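PDB 5A9C: polyhedrin from Antheraea mylitta cypovirus 4, which builds the microcrystalline occlusion bodies, or polyhedra, in which cypovirus particles are embedded and probably protected outside the insect host. Local coordinates for residues 45-50 with 78-83; 97-102 with 138-143; 52-57 with 177-182; 41-46 with 197-202. All blocks are in the same frame, centred on the assembly; numbering follows the deposited sequence.

Contacts 1, 3 and 4 all involve the central strands of the six-stranded antiparallel sheet. Contact 4 starts on strand 38-45, contact 1 continues from its end into the hairpin turn, and contact 3 pairs the next strand, 51-58, with 176-182, an edge strand within this chain. Contacts 1 and 4 share Q45 and Y46, and their centres are about 10 Å apart; those of contacts 3 and 4 are about 11 Å apart. Contact 2 lies about 12 Å from contact 1, centre to centre, and joins this sheet to the three-stranded one. Contacts 3 and 4 close last, tying the late part of the chain to its early strands. Contacts 2, 3 and 4 also reach neighbouring subunits.

Contact 1: residues 45-50 with 78-83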
loop_
_atom_site.group_PDB
_atom_site.type_symbol
_atom_site.label_atom_id
_atom_site.label_comp_id
_atom_site.label_asym_id
_atom_site.label_seq_id
_atom_site.Cartn_x
_atom_site.Cartn_y
_atom_site.Cartn_z
ATOM N N GLN A 45 12.698 -11.451 16.908
ATOM C CA GLN A 45 13.544 -11.684 18.076
ATOM C C GLN A 45 14.998 -11.322 17.786
ATOM O O GLN A 45 15.570 -11.775 16.796
ATOM C CB GLN A 45 13.468 -13.150 18.508
ATOM C CG GLN A 45 14.468 -13.523 19.591
ATOM C CD GLN A 45 14.636 -15.020 19.750
ATOM O OE1 GLN A 45 14.353 -15.790 18.833
ATOM N NE2 GLN A 45 15.097 -15.442 20.921
ATOM N N TYR A 46 15.595 -10.519 18.660
ATOM C CA TYR A 46 16.977 -10.089 18.480
ATOM C C TYR A 46 17.882 -10.687 19.549
ATOM O O TYR A 46 17.423 -11.013 20.643
ATOM C CB TYR A 46 17.069 -8.559 18.486
ATOM C CG TYR A 46 16.195 -7.912 17.437
ATOM C CD1 TYR A 46 16.642 -7.757 16.133
ATOM C CD2 TYR A 46 14.918 -7.472 17.749
ATOM C CE1 TYR A 46 15.845 -7.175 15.171
ATOM C CE2 TYR A 46 14.113 -6.889 16.794
ATOM C CZ TYR A 46 14.580 -6.744 15.506
ATOM O OH TYR A 46 13.779 -6.164 14.549
ATOM N N PRO A 47 19.175 -10.839 19.226
ATOM C CA PRO A 47 20.183 -11.384 20.144
ATOM C C PRO A 47 20.218 -10.623 21.467
ATOM O O PRO A 47 20.566 -11.192 22.501
ATOM C CB PRO A 47 21.494 -11.167 19.384
ATOM C CG PRO A 47 21.096 -11.172 17.948
ATOM C CD PRO A 47 19.743 -10.526 17.903
ATOM N N SER A 48 19.860 -9.345 21.419
ATOM C CA SER A 48 19.850 -8.498 22.605
ATOM C C SER A 48 18.838 -8.983 23.638
ATOM O O SER A 48 18.928 -8.640 24.816
ATOM C CB SER A 48 19.525 -7.057 22.214
ATOM O OG SER A 48 18.256 -6.986 21.582
ATOM N N GLY A 49 17.874 -9.778 23.190
ATOM C CA GLY A 49 16.784 -10.210 24.046
ATOM C C GLY A 49 15.552 -9.357 23.815
ATOM O O GLY A 49 14.464 -9.664 24.305
ATOM N N ARG A 50 15.730 -8.277 23.060
ATOM C CA ARG A 50 14.628 -7.393 22.704
ATOM C C ARG A 50 13.833 -7.983 21.545
ATOM O O ARG A 50 14.324 -8.846 20.821
ATOM C CB ARG A 50 15.155 -6.012 22.312
ATOM C CG ARG A 50 16.040 -5.365 23.362
ATOM C CD ARG A 50 16.427 -3.952 22.959
ATOM N NE ARG A 50 16.183 -3.009 24.045
ATOM C CZ ARG A 50 15.070 -2.295 24.178
ATOM N NH1 ARG A 50 14.094 -2.408 23.285
ATOM N NH2 ARG A 50 14.933 -1.464 25.203
ATOM N N TYR A 78 20.334 -7.526 13.066
ATOM C CA TYR A 78 19.321 -8.304 12.372
ATOM C C TYR A 78 18.735 -9.360 13.310
ATOM O O TYR A 78 19.432 -9.875 14.182
ATOM C CB TYR A 78 19.920 -8.962 11.124
ATOM C CG TYR A 78 18.885 -9.578 10.212
ATOM C CD1 TYR A 78 18.261 -8.820 9.227
ATOM C CD2 TYR A 78 18.521 -10.910 10.344
ATOM C CE1 TYR A 78 17.305 -9.379 8.395
ATOM C CE2 TYR A 78 17.567 -11.475 9.521
ATOM C CZ TYR A 78 16.965 -10.705 8.547
ATOM O OH TYR A 78 16.018 -11.269 7.726
ATOM N N PRO A 79 17.443 -9.682 13.138
ATOM C CA PRO A 79 16.758 -10.657 13.999
ATOM C C PRO A 79 17.217 -12.106 13.802
ATOM O O PRO A 79 17.601 -12.503 12.702
ATOM C CB PRO A 79 15.287 -10.512 13.589
ATOM C CG PRO A 79 15.332 -9.965 12.203
ATOM C CD PRO A 79 16.521 -9.055 12.174
ATOM N N MET A 80 17.178 -12.880 14.883
ATOM C CA MET A 80 17.476 -14.309 14.844
ATOM C C MET A 80 16.375 -15.069 14.114
ATOM O O MET A 80 16.605 -16.139 13.546
ATOM C CB MET A 80 17.586 -14.859 16.268
ATOM C CG MET A 80 18.692 -14.233 17.101
ATOM S SD MET A 80 18.376 -14.388 18.870
ATOM C CE MET A 80 18.078 -16.149 19.013
ATOM N N GLY A 81 15.172 -14.513 14.144
ATOM C CA GLY A 81 14.016 -15.181 13.585
ATOM C C GLY A 81 12.758 -14.420 13.928
ATOM O O GLY A 81 12.816 -13.390 14.603
ATOM N N VAL A 82 11.621 -14.924 13.459
ATOM C CA VAL A 82 10.331 -14.318 13.763
ATOM C C VAL A 82 9.317 -15.351 14.223
ATOM O O VAL A 82 9.360 -16.511 13.816
ATOM C CB VAL A 82 9.735 -13.562 12.548
ATOM C CG1 VAL A 82 10.557 -12.319 12.234
ATOM C CG2 VAL A 82 9.637 -14.480 11.329
ATOM N N ILE A 83 8.409 -14.920 15.089
ATOM C CA ILE A 83 7.233 -15.708 15.407
ATOM C C ILE A 83 6.082 -15.051 14.672
ATOM O O ILE A 83 5.780 -13.879 14.904
ATOM C CB ILE A 83 6.927 -15.727 16.920
ATOM C CG1 ILE A 83 8.070 -16.379 17.704
ATOM C CG2 ILE A 83 5.616 -16.458 17.190
ATOM C CD1 ILE A 83 9.274 -15.482 17.910
#
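Q45 turns CG anti to its backbone N (chi1 172°) and runs extended from there, while M80 bends at chi3 (52°) and swings its CE methyl onto the Q45 amide. CE comes to 3.6 Å from Q45 NE2 and also meets OE1 and CD, so the amide end rests against the methyl of a chain flexible enough to reach it. The sulphur of the same side chain lies 3.7 Å from P47 N. One atom earlier, M80 CG meets P47 CD, the two side chains sliding past each other in opposite directions; an unbranched thioether suits a surface position where it must fit both an amide and a proline ring. Residues 45-50 form the connection of a beta hairpin between strands 38-45 and 51-58: a type I turn from Y46 to G49, followed by a G1 bulge in which Y46 N bonds to R50 O. G49 has left-handed backbone angles that by themselves call for glycine, because a CB would be jammed against S48 O. S48 OG accepts from R50 N in an ST turn. The end of strand 38-45 is held to M80 and G81, where strand 81-87 begins, by two backbone bonds on Q45. Q45 N bonds to G81 O (3.0 Å), and its carbonyl O receives M80 N at 2.7 Å. Beyond it, P79 lies beside the Y46 ring, pointing the same way, with its CD 3.6 Å from Y46 CE1. The hydroxyl of this buried tyrosine is satisfied by L71 O. The same CD also sits over one face of the Y78 ring, offset toward its rim, and Y78 OH bonds to N144 O.

Contact 2: residues 97-102 with 138-143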
loop_
_atom_site.group_PDB
_atom_site.type_symbol
_atom_site.label_atom_id
_atom_site.label_comp_id
_atom_site.label_asym_id
_atom_site.label_seq_id
_atom_site.Cartn_x
_atom_site.Cartn_y
_atom_site.Cartn_z
ATOM N N VAL A 97 3.810 -18.337 4.903
ATOM C CA VAL A 97 4.936 -17.474 5.205
ATOM C C VAL A 97 6.128 -17.987 4.413
ATOM O O VAL A 97 6.234 -19.184 4.145
ATOM C CB VAL A 97 5.304 -17.527 6.714
ATOM C CG1 VAL A 97 6.507 -16.636 7.013
ATOM C CG2 VAL A 97 4.121 -17.126 7.577
ATOM N N GLU A 98 7.018 -17.090 4.020
ATOM C CA GLU A 98 8.307 -17.527 3.507
ATOM C C GLU A 98 9.375 -16.476 3.758
ATOM O O GLU A 98 9.087 -15.280 3.812
ATOM C CB GLU A 98 8.229 -17.919 2.025
ATOM C CG GLU A 98 8.225 -16.766 1.043
ATOM C CD GLU A 98 8.141 -17.242 -0.398
ATOM O OE1 GLU A 98 7.983 -18.460 -0.612
ATOM O OE2 GLU A 98 8.234 -16.400 -1.316
ATOM N N ALA A 99 10.603 -16.939 3.957
ATOM C CA ALA A 99 11.746 -16.053 4.103
ATOM C C ALA A 99 12.435 -15.932 2.751
ATOM O O ALA A 99 13.016 -16.894 2.253
ATOM C CB ALA A 99 12.707 -16.590 5.142
ATOM N N THR A 100 12.346 -14.752 2.157
ATOM C CA THR A 100 12.940 -14.503 0.851
ATOM C C THR A 100 14.302 -13.840 1.036
ATOM O O THR A 100 14.736 -13.607 2.167
ATOM C CB THR A 100 12.016 -13.618 -0.010
ATOM O OG1 THR A 100 11.375 -12.645 0.823
ATOM C CG2 THR A 100 10.937 -14.468 -0.679
ATOM N N ASN A 101 14.987 -13.552 -0.065
ATOM C CA ASN A 101 16.284 -12.890 0.026
ATOM C C ASN A 101 16.124 -11.382 0.177
ATOM O O ASN A 101 15.007 -10.883 0.317
ATOM C CB ASN A 101 17.197 -13.256 -1.156
ATOM C CG ASN A 101 16.773 -12.602 -2.464
ATOM O OD1 ASN A 101 15.848 -11.786 -2.507
ATOM N ND2 ASN A 101 17.467 -12.951 -3.539
ATOM N N MET A 102 17.237 -10.656 0.157
ATOM C CA MET A 102 17.199 -9.222 0.419
ATOM C C MET A 102 16.290 -8.475 -0.556
ATOM O O MET A 102 15.816 -7.377 -0.257
ATOM C CB MET A 102 18.609 -8.626 0.394
ATOM C CG MET A 102 19.232 -8.557 -0.985
ATOM S SD MET A 102 20.883 -7.829 -0.961
ATOM C CE MET A 102 21.762 -9.018 0.050
ATOM N N VAL A 138 10.048 -18.996 12.590
ATOM C CA VAL A 138 10.826 -19.044 11.362
ATOM C C VAL A 138 12.203 -18.449 11.607
ATOM O O VAL A 138 12.332 -17.244 11.797
ATOM C CB VAL A 138 10.135 -18.250 10.238
ATOM C CG1 VAL A 138 10.906 -18.391 8.927
ATOM C CG2 VAL A 138 8.693 -18.711 10.070
ATOM N N PRO A 139 13.241 -19.296 11.619
ATOM C CA PRO A 139 14.598 -18.766 11.786
ATOM C C PRO A 139 15.015 -17.933 10.575
ATOM O O PRO A 139 14.665 -18.264 9.442
ATOM C CB PRO A 139 15.458 -20.028 11.912
ATOM C CG PRO A 139 14.647 -21.116 11.298
ATOM C CD PRO A 139 13.215 -20.767 11.564
ATOM N N LEU A 140 15.745 -16.851 10.824
ATOM C CA LEU A 140 16.221 -15.984 9.751
ATOM C C LEU A 140 17.734 -15.825 9.819
ATOM O O LEU A 140 18.326 -15.909 10.893
ATOM C CB LEU A 140 15.567 -14.597 9.832
ATOM C CG LEU A 140 14.096 -14.374 9.454
ATOM C CD1 LEU A 140 13.739 -15.048 8.138
ATOM C CD2 LEU A 140 13.165 -14.832 10.543
ATOM N N ASP A 141 18.361 -15.606 8.669
ATOM C CA ASP A 141 19.762 -15.204 8.648
ATOM C C ASP A 141 19.867 -13.819 8.022
ATOM O O ASP A 141 18.876 -13.284 7.527
ATOM C CB ASP A 141 20.647 -16.229 7.928
ATOM C CG ASP A 141 20.228 -16.467 6.493
ATOM O OD1 ASP A 141 19.841 -15.495 5.810
ATOM O OD2 ASP A 141 20.291 -17.632 6.045
ATOM N N GLU A 142 21.059 -13.238 8.052
ATOM C CA GLU A 142 21.232 -11.842 7.674
ATOM C C GLU A 142 20.649 -11.518 6.300
ATOM O O GLU A 142 20.839 -12.262 5.336
ATOM C CB GLU A 142 22.710 -11.441 7.735
ATOM C CG GLU A 142 22.947 -9.947 7.580
ATOM C CD GLU A 142 24.399 -9.560 7.782
ATOM O OE1 GLU A 142 25.227 -10.457 8.048
ATOM O OE2 GLU A 142 24.712 -8.355 7.677
ATOM N N HIS A 143 19.924 -10.405 6.237
ATOM C CA HIS A 143 19.372 -9.882 4.988
ATOM C C HIS A 143 18.150 -10.632 4.457
ATOM O O HIS A 143 17.544 -10.209 3.470
ATOM C CB HIS A 143 20.457 -9.769 3.914
ATOM C CG HIS A 143 21.511 -8.755 4.231
ATOM N ND1 HIS A 143 21.475 -7.977 5.369
ATOM C CD2 HIS A 143 22.629 -8.389 3.562
ATOM C CE1 HIS A 143 22.525 -7.177 5.386
ATOM N NE2 HIS A 143 23.242 -7.407 4.301
#
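V97 begins the contact by directing its side chain at V138, CG1 meeting CG2 at 4.3 Å. Two buried, beta-branched valines meet here as blunt methyl surfaces, and V84 and F86 of strand 81-87 pack against V97 as well. E98 points away from residues 138-143, on the other face of its sheet. A99 again faces across, its CB 3.5 Å from L140 CD1. The methyl of alanine is short enough to let the leucine reach in: L140 puts CG anti to its carbonyl carbon (chi1 -73°), and its CD1 branch reaches A99. T100 turns away once more. This alternation is that of two beta-sheets lying face to face: strand 96-100 is an outer member of the three-stranded sheet, strand 133-139 belongs to the six-stranded one, and the two segments run in nearly the same direction, 15° apart. They meet through side chains and not through strand pairing. Past N101, where the loop has begun, the backbones draw close, and M102 CA makes a CH...O contact with H143 O at 3.2 Å. The M102 side chain sets CG between the backbone N and the carbonyl carbon (chi1 71°), the crowded position, and lies alongside H143, with CE 3.7 Å from CD2 of the imidazole. That ring also meets W68, has E142 CG over one face, and sits on a backbone of left-handed conformation. M102 O accepts from N178 ND2 of the second subunit.

Contact 3: residues 52-57 with 177-182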
loop_
_atom_site.group_PDB
_atom_site.type_symbol
_atom_site.label_atom_id
_atom_site.label_comp_id
_atom_site.label_asym_id
_atom_site.label_seq_id
_atom_site.Cartn_x
_atom_site.Cartn_y
_atom_site.Cartn_z
ATOM N N LYS A 52 10.767 -6.867 18.347
ATOM C CA LYS A 52 9.973 -5.858 17.659
ATOM C C LYS A 52 8.789 -6.530 16.983
ATOM O O LYS A 52 8.945 -7.542 16.300
ATOM C CB LYS A 52 10.806 -5.083 16.638
ATOM C CG LYS A 52 10.035 -3.942 15.987
ATOM C CD LYS A 52 10.953 -2.856 15.444
ATOM C CE LYS A 52 11.772 -3.336 14.260
ATOM N NZ LYS A 52 12.667 -2.255 13.741
ATOM N N ALA A 53 7.603 -5.970 17.183
ATOM C CA ALA A 53 6.389 -6.574 16.656
ATOM C C ALA A 53 5.785 -5.743 15.531
ATOM O O ALA A 53 5.661 -4.524 15.641
ATOM C CB ALA A 53 5.371 -6.776 17.774
ATOM N N PHE A 54 5.433 -6.418 14.442
ATOM C CA PHE A 54 4.656 -5.811 13.372
ATOM C C PHE A 54 3.236 -6.356 13.455
ATOM O O PHE A 54 2.971 -7.497 13.074
ATOM C CB PHE A 54 5.288 -6.105 12.011
ATOM C CG PHE A 54 6.707 -5.626 11.896
ATOM C CD1 PHE A 54 7.755 -6.411 12.349
ATOM C CD2 PHE A 54 6.993 -4.378 11.369
ATOM C CE1 PHE A 54 9.060 -5.969 12.260
ATOM C CE2 PHE A 54 8.296 -3.931 11.278
ATOM C CZ PHE A 54 9.331 -4.726 11.724
ATOM N N ASP A 55 2.334 -5.524 13.966
ATOM C CA ASP A 55 0.988 -5.941 14.340
ATOM C C ASP A 55 -0.046 -5.424 13.343
ATOM O O ASP A 55 -0.265 -4.217 13.239
ATOM C CB ASP A 55 0.681 -5.399 15.735
ATOM C CG ASP A 55 -0.586 -5.975 16.329
ATOM O OD1 ASP A 55 -1.395 -6.563 15.584
ATOM O OD2 ASP A 55 -0.768 -5.823 17.553
ATOM N N TYR A 56 -0.679 -6.342 12.616
ATOM C CA TYR A 56 -1.636 -5.974 11.578
ATOM C C TYR A 56 -3.051 -6.410 11.941
ATOM O O TYR A 56 -3.286 -7.573 12.258
ATOM C CB TYR A 56 -1.258 -6.609 10.235
ATOM C CG TYR A 56 0.156 -6.323 9.776
ATOM C CD1 TYR A 56 1.205 -7.150 10.150
ATOM C CD2 TYR A 56 0.437 -5.229 8.967
ATOM C CE1 TYR A 56 2.497 -6.901 9.733
ATOM C CE2 TYR A 56 1.728 -4.965 8.545
ATOM C CZ TYR A 56 2.755 -5.806 8.933
ATOM O OH TYR A 56 4.040 -5.554 8.519
ATOM N N VAL A 57 -3.991 -5.473 11.893
ATOM C CA VAL A 57 -5.404 -5.822 11.960
ATOM C C VAL A 57 -6.071 -5.458 10.637
ATOM O O VAL A 57 -5.788 -4.408 10.059
ATOM C CB VAL A 57 -6.126 -5.166 13.154
ATOM C CG1 VAL A 57 -5.491 -5.622 14.460
ATOM C CG2 VAL A 57 -6.094 -3.649 13.050
ATOM N N PRO A 177 -1.501 -1.302 10.437
ATOM C CA PRO A 177 -0.229 -1.761 11.001
ATOM C C PRO A 177 0.224 -0.934 12.195
ATOM O O PRO A 177 0.042 0.285 12.219
ATOM C CB PRO A 177 0.764 -1.553 9.844
ATOM C CG PRO A 177 -0.067 -1.140 8.648
ATOM C CD PRO A 177 -1.292 -0.511 9.216
ATOM N N ASN A 178 0.807 -1.605 13.180
ATOM C CA ASN A 178 1.545 -0.936 14.242
ATOM C C ASN A 178 2.877 -1.626 14.480
ATOM O O ASN A 178 2.977 -2.852 14.409
ATOM C CB ASN A 178 0.738 -0.881 15.538
ATOM C CG ASN A 178 -0.085 0.381 15.653
ATOM O OD1 ASN A 178 0.451 1.465 15.888
ATOM N ND2 ASN A 178 -1.396 0.249 15.487
ATOM N N VAL A 179 3.906 -0.834 14.749
ATOM C CA VAL A 179 5.210 -1.382 15.077
ATOM C C VAL A 179 5.474 -1.121 16.549
ATOM O O VAL A 179 5.420 0.021 17.006
ATOM C CB VAL A 179 6.324 -0.759 14.222
ATOM C CG1 VAL A 179 7.649 -1.447 14.501
ATOM C CG2 VAL A 179 5.971 -0.859 12.747
ATOM N N ILE A 180 5.741 -2.188 17.292
ATOM C CA ILE A 180 5.907 -2.088 18.732
ATOM C C ILE A 180 7.243 -2.670 19.168
ATOM O O ILE A 180 7.606 -3.781 18.776
ATOM C CB ILE A 180 4.769 -2.813 19.464
ATOM C CG1 ILE A 180 3.421 -2.332 18.925
ATOM C CG2 ILE A 180 4.870 -2.594 20.971
ATOM C CD1 ILE A 180 2.246 -3.060 19.494
ATOM N N GLU A 181 7.971 -1.905 19.974
ATOM C CA GLU A 181 9.255 -2.344 20.504
ATOM C C GLU A 181 9.097 -2.847 21.934
ATOM O O GLU A 181 8.459 -2.198 22.761
ATOM C CB GLU A 181 10.270 -1.199 20.457
ATOM C CG GLU A 181 10.597 -0.720 19.048
ATOM C CD GLU A 181 11.551 0.460 19.040
ATOM O OE1 GLU A 181 11.591 1.201 20.043
ATOM O OE2 GLU A 181 12.261 0.645 18.028
ATOM N N PHE A 182 9.674 -4.011 22.213
ATOM C CA PHE A 182 9.637 -4.591 23.548
ATOM C C PHE A 182 11.050 -4.740 24.097
ATOM O O PHE A 182 11.967 -5.126 23.371
ATOM C CB PHE A 182 8.956 -5.961 23.520
ATOM C CG PHE A 182 7.545 -5.929 23.006
ATOM C CD1 PHE A 182 7.280 -6.088 21.655
ATOM C CD2 PHE A 182 6.482 -5.751 23.876
ATOM C CE1 PHE A 182 5.982 -6.066 21.182
ATOM C CE2 PHE A 182 5.183 -5.725 23.408
ATOM C CZ PHE A 182 4.932 -5.885 22.059
HETATM O O HOH W 1 13.625 -0.221 15.365
#
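K52 to Y56 pair with E181 back to P177 as neighbouring antiparallel strands, 4.6 Å apart at their axes and 158° between directions. The pairing adds an edge strand of the six-stranded sheet, as counted within this chain, to its hairpin strand 51-58. A53 and D55 make the hydrogen-bonded pairs: A53 N reaches I180 O at 2.7 Å, and D55 N reaches N178 O along a nearly straight bond (177°), each pair being completed by a return bond. On the sheet face of A53 and D55, A53 is small enough to receive the rim of a phenylalanine, its CB lying 3.5 Å from F182 CE1 in the plane of that ring. D55 is buried; the salt bridge to R39 and the bond with Y191 OH, both at OD2, probably stabilise its charge. N178, on the same face, spends its ND2 on M102 of the third subunit. The other face carries K52, F54 and Y56. V179 splits its branches between two of them: CG2 lies 3.9 Å from F54 CD2, CG1 against K52 CD at 3.7 Å. P177 CB meets the Y56 ring, the side chains crossing at about a right angle. K52 bends at chi3 (68°), and its ammonium bonds to the carbonyls of L72 and E70. A water bridges it to E181, accepting from K52 NZ at 2.8 Å and donating to E181 OE2 at 3.1 Å.

Contact 4: residues 41-46 with 197-202; sequences VVFAQY and IAYIDQ
Y199, whose ring packs on F43, hydrogen-bonds through its OH to E185 OE2, and the same carboxylate oxygen takes a weak bond from Q202 N, so two residues of the 197-202 segment meet at one acceptor. Each face of F43 has a neighbour, set toward the ring's rim. V41 CG1, from its own strand, lies over one, and Y199 CD1 comes down over the opposite one, 3.8 Å from F43 CD2. The tyrosine meets the phenylalanine by its edge, making a T-shaped pair with centroids 5.1 Å apart and planes at 70°. A flat apolar ring suits this place, offering one face to each neighbour, while a tyrosine can present carbon here and still use its OH elsewhere. The segment packs across one face of the six-stranded sheet, over strand 38-45, running 15° from it without pairing; helix 185-195 adds V188 to both rings. I197 meets the CZ end of the F43 ring. Its CG1 stands between the backbone N and the carbonyl carbon (chi1 54°), and its CD1 lies at the edge of the ring, 3.9 Å from F43 CZ. The same methyl touches V41 CG2 at 3.7 Å, the side chains crossing at about a right angle. W110 of the third subunit packs against I197. At the exposed end, Q45 NE2 lies 3.9 Å from Q202 NE2, which is hydrogen-bonded to the Y51 hydroxyl.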
loop_
_atom_site.group_PDB
_atom_site.type_symbol
_atom_site.label_atom_id
_atom_site.label_comp_id
_atom_site.label_asym_id
_atom_site.label_seq_id
_atom_site.Cartn_x
_atom_site.Cartn_y
_atom_site.Cartn_z
ATOM N N VAL A 41 0.412 -10.982 13.598
ATOM C CA VAL A 41 1.543 -10.303 14.201
ATOM C C VAL A 41 2.838 -11.030 13.886
ATOM O O VAL A 41 2.930 -12.252 14.024
ATOM C CB VAL A 41 1.389 -10.190 15.727
ATOM C CG1 VAL A 41 2.535 -9.374 16.311
ATOM C CG2 VAL A 41 0.040 -9.563 16.080
ATOM N N VAL A 42 3.835 -10.267 13.454
ATOM C CA VAL A 42 5.167 -10.798 13.227
ATOM C C VAL A 42 6.080 -10.305 14.344
ATOM O O VAL A 42 6.377 -9.112 14.435
ATOM C CB VAL A 42 5.727 -10.351 11.863
ATOM C CG1 VAL A 42 7.112 -10.950 11.632
ATOM C CG2 VAL A 42 4.775 -10.744 10.741
ATOM N N PHE A 43 6.504 -11.222 15.207
ATOM C CA PHE A 43 7.377 -10.885 16.326
ATOM C C PHE A 43 8.821 -11.165 15.946
ATOM O O PHE A 43 9.191 -12.319 15.759
ATOM C CB PHE A 43 7.045 -11.743 17.551
ATOM C CG PHE A 43 5.690 -11.490 18.139
ATOM C CD1 PHE A 43 5.488 -10.440 19.019
ATOM C CD2 PHE A 43 4.625 -12.330 17.847
ATOM C CE1 PHE A 43 4.245 -10.219 19.581
ATOM C CE2 PHE A 43 3.381 -12.113 18.404
ATOM C CZ PHE A 43 3.192 -11.058 19.277
ATOM N N ALA A 44 9.635 -10.119 15.845
ATOM C CA ALA A 44 11.056 -10.288 15.544
ATOM C C ALA A 44 11.871 -10.413 16.829
ATOM O O ALA A 44 11.745 -9.585 17.731
ATOM C CB ALA A 44 11.568 -9.128 14.697
ATOM N N GLN A 45 12.698 -11.451 16.908
ATOM C CA GLN A 45 13.544 -11.684 18.076
ATOM C C GLN A 45 14.998 -11.322 17.786
ATOM O O GLN A 45 15.570 -11.775 16.796
ATOM C CB GLN A 45 13.468 -13.150 18.508
ATOM C CG GLN A 45 14.468 -13.523 19.591
ATOM C CD GLN A 45 14.636 -15.020 19.750
ATOM O OE1 GLN A 45 14.353 -15.790 18.833
ATOM N NE2 GLN A 45 15.097 -15.442 20.921
ATOM N N TYR A 46 15.595 -10.519 18.660
ATOM C CA TYR A 46 16.977 -10.089 18.480
ATOM C C TYR A 46 17.882 -10.687 19.549
ATOM O O TYR A 46 17.423 -11.013 20.643
ATOM C CB TYR A 46 17.069 -8.559 18.486
ATOM C CG TYR A 46 16.195 -7.912 17.437
ATOM C CD1 TYR A 46 16.642 -7.757 16.133
ATOM C CD2 TYR A 46 14.918 -7.472 17.749
ATOM C CE1 TYR A 46 15.845 -7.175 15.171
ATOM C CE2 TYR A 46 14.113 -6.889 16.794
ATOM C CZ TYR A 46 14.580 -6.744 15.506
ATOM O OH TYR A 46 13.779 -6.164 14.549
ATOM N N ILE A 197 -3.849 -12.959 21.325
ATOM C CA ILE A 197 -3.216 -13.474 20.114
ATOM C C ILE A 197 -2.216 -14.576 20.449
ATOM O O ILE A 197 -1.613 -14.574 21.518
ATOM C CB ILE A 197 -2.486 -12.365 19.331
ATOM C CG1 ILE A 197 -1.498 -11.637 20.242
ATOM C CG2 ILE A 197 -3.491 -11.398 18.699
ATOM C CD1 ILE A 197 -0.685 -10.570 19.540
ATOM N N ALA A 198 -2.042 -15.518 19.531
ATOM C CA ALA A 198 -1.115 -16.617 19.750
ATOM C C ALA A 198 0.317 -16.116 19.883
ATOM O O ALA A 198 0.731 -15.197 19.176
ATOM C CB ALA A 198 -1.211 -17.627 18.619
ATOM N N TYR A 199 1.063 -16.722 20.802
ATOM C CA TYR A 199 2.497 -16.485 20.908
ATOM C C TYR A 199 3.189 -17.739 21.428
ATOM O O TYR A 199 2.627 -18.480 22.230
ATOM C CB TYR A 199 2.810 -15.280 21.806
ATOM C CG TYR A 199 4.295 -15.052 21.990
ATOM C CD1 TYR A 199 5.077 -14.557 20.952
ATOM C CD2 TYR A 199 4.920 -15.347 23.197
ATOM C CE1 TYR A 199 6.444 -14.356 21.118
ATOM C CE2 TYR A 199 6.278 -15.151 23.367
ATOM C CZ TYR A 199 7.034 -14.659 22.329
ATOM O OH TYR A 199 8.391 -14.470 22.509
ATOM N N ILE A 200 4.407 -17.973 20.952
ATOM C CA ILE A 200 5.199 -19.122 21.377
ATOM C C ILE A 200 6.429 -18.607 22.107
ATOM O O ILE A 200 7.250 -17.903 21.516
ATOM C CB ILE A 200 5.658 -19.956 20.167
ATOM C CG1 ILE A 200 4.473 -20.251 19.247
ATOM C CG2 ILE A 200 6.349 -21.246 20.623
ATOM C CD1 ILE A 200 4.861 -20.950 17.964
ATOM N N ASP A 201 6.554 -18.935 23.390
ATOM C CA ASP A 201 7.670 -18.417 24.173
ATOM C C ASP A 201 8.980 -19.117 23.813
ATOM O O ASP A 201 8.996 -20.050 23.014
ATOM C CB ASP A 201 7.386 -18.443 25.687
ATOM C CG ASP A 201 7.522 -19.830 26.308
ATOM O OD1 ASP A 201 8.052 -20.757 25.659
ATOM O OD2 ASP A 201 7.107 -19.980 27.478
ATOM N N GLN A 202 10.077 -18.653 24.402
ATOM C CA GLN A 202 11.404 -19.127 24.013
ATOM C C GLN A 202 11.658 -20.602 24.329
ATOM O O GLN A 202 12.618 -21.189 23.827
ATOM C CB GLN A 202 12.490 -18.231 24.614
ATOM C CG GLN A 202 12.490 -16.829 24.020
ATOM C CD GLN A 202 13.484 -15.896 24.688
ATOM O OE1 GLN A 202 14.280 -16.311 25.531
ATOM N NE2 GLN A 202 13.442 -14.625 24.307
#